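Local coordinates for putative uncharacterized protein (Vibrio cholerae, PDB 4G7X) that is functionally uncharacterised but corresponds to the N-terminal domain of the Vibrio phage CTXphi coat protein pIII, and so probably takes part in phage infection of the host, at residues Gly88-Ala91 against Glu92-Tyr96. Sequence-based numbering, arbitrary orientation. Where two conformers were deposited one is given.
Sequences GASA and ERCIY
Ser-90 and Cys-94 meet through their side-chain ends, the hydroxyl OG of the serine lying 3.5 Å from SG of the cysteine, and the pair illustrates how a buried disulfide sulfur can be packed by the loop that leads into its own strand. Two further touches add to the van der Waals part of the contact: SG also lies 3.7 Å from the carbonyl oxygen O of Ala-91, and the methyl CB of Ala-91 comes within 3.8 Å of the backbone O of Arg-93. With its SG placed between the backbone N and the carbonyl carbon (chi1 56°), Cys-94 turns its sulfur back to the preceding loop.

The polar part centres on the buried serine. Its OG donates to O of Ala-91 over 3.1 Å, approaching in the carbonyl plane on a lone pair, with a C=O...OG angle of 128°. OG swings away from its own backbone N (chi1 -171°), and in that position it is also hydrogen-bonded to the backbone N of Asp-85. One hydroxyl therefore ties the loop ahead of the strand to the chain just after Cys-84.

Covalent closure comes from the disulfide between Cys-94 and Cys-84, which makes the intervening residues a small loop, while backbone bonds from Cys-94 to Ser-35 and Leu-37 place this cysteine in the short strand 93-95, parallel to strand 35-38. The arrangement is that of a disulfide-closed loop leading back into a short strand of a small, disulfide-rich, all-beta domain.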
loop_
_atom_site.group_PDB
_atom_site.type_symbol
_atom_site.label_atom_id
_atom_site.label_comp_id
_atom_site.label_asym_id
_atom_site.label_seq_id
_atom_site.Cartn_x
_atom_site.Cartn_y
_atom_site.Cartn_z
ATOM N N GLY A 88 20.005 1.919 -3.494
ATOM C CA GLY A 88 20.901 1.185 -2.604
ATOM C C GLY A 88 20.412 1.223 -1.166
ATOM O O GLY A 88 19.297 1.670 -0.895
ATOM N N ALA A 89 21.253 0.774 -0.240
ATOM C CA ALA A 89 20.840 0.645 1.154
ATOM C C ALA A 89 20.565 1.998 1.791
ATOM O O ALA A 89 21.434 2.872 1.823
ATOM C CB ALA A 89 21.887 -0.112 1.949
ATOM N N SER A 90 19.344 2.167 2.289
ATOM C CA SER A 90 18.917 3.426 2.894
ATOM C C SER A 90 19.374 3.553 4.344
ATOM O O SER A 90 19.590 2.551 5.028
ATOM C CB SER A 90 17.390 3.515 2.833
ATOM O OG SER A 90 16.922 4.801 3.209
ATOM N N ALA A 91 19.514 4.788 4.817
ATOM C CA ALA A 91 19.644 5.036 6.254
ATOM C C ALA A 91 18.331 4.656 6.932
ATOM O O ALA A 91 17.276 4.694 6.295
ATOM C CB ALA A 91 19.972 6.498 6.499
ATOM N N GLU A 92 18.379 4.284 8.208
ATOM C CA GLU A 92 17.158 3.846 8.890
ATOM C C GLU A 92 16.311 4.998 9.434
ATOM O O GLU A 92 15.220 4.767 9.952
ATOM C CB GLU A 92 17.453 2.816 9.983
ATOM C CG GLU A 92 18.238 3.360 11.160
ATOM C CD GLU A 92 19.703 3.550 10.839
ATOM O OE1 GLU A 92 20.197 2.925 9.875
ATOM O OE2 GLU A 92 20.361 4.323 11.561
ATOM N N ARG A 93 16.821 6.225 9.323
ATOM C CA ARG A 93 16.020 7.432 9.555
ATOM C C ARG A 93 16.344 8.387 8.431
ATOM O O ARG A 93 17.500 8.758 8.241
ATOM C CB ARG A 93 16.326 8.069 10.908
ATOM C CG ARG A 93 15.756 7.273 12.055
ATOM C CD ARG A 93 15.915 7.963 13.394
ATOM N NE ARG A 93 15.148 7.197 14.368
ATOM C CZ ARG A 93 15.580 6.067 14.922
ATOM N NH1 ARG A 93 16.788 5.607 14.628
ATOM N NH2 ARG A 93 14.809 5.408 15.776
ATOM N N CYS A 94 15.336 8.763 7.654
ATOM C CA CYS A 94 15.607 9.514 6.437
ATOM C C CYS A 94 14.416 10.337 5.968
ATOM O O CYS A 94 13.290 10.118 6.412
ATOM C CB CYS A 94 16.087 8.562 5.329
ATOM S SG CYS A 94 14.962 7.195 4.935
ATOM N N ILE A 95 14.684 11.292 5.081
ATOM C CA ILE A 95 13.641 12.120 4.483
ATOM C C ILE A 95 13.259 11.509 3.138
ATOM O O ILE A 95 14.127 11.262 2.300
ATOM C CB ILE A 95 14.125 13.582 4.313
ATOM C CG1 ILE A 95 14.533 14.163 5.672
ATOM C CG2 ILE A 95 13.056 14.432 3.634
ATOM C CD1 ILE A 95 15.205 15.521 5.594
ATOM N N TYR A 96 11.971 11.242 2.931
ATOM C CA TYR A 96 11.546 10.598 1.686
ATOM C C TYR A 96 11.501 11.578 0.508
ATOM O O TYR A 96 11.058 12.715 0.668
ATOM C CB TYR A 96 10.203 9.880 1.845
ATOM C CG TYR A 96 10.098 8.663 0.950
ATOM C CD1 TYR A 96 10.754 7.478 1.280
ATOM C CD2 TYR A 96 9.369 8.705 -0.235
ATOM C CE1 TYR A 96 10.680 6.364 0.459
ATOM C CE2 TYR A 96 9.287 7.597 -1.062
ATOM C CZ TYR A 96 9.950 6.433 -0.715
ATOM O OH TYR A 96 9.863 5.335 -1.539
#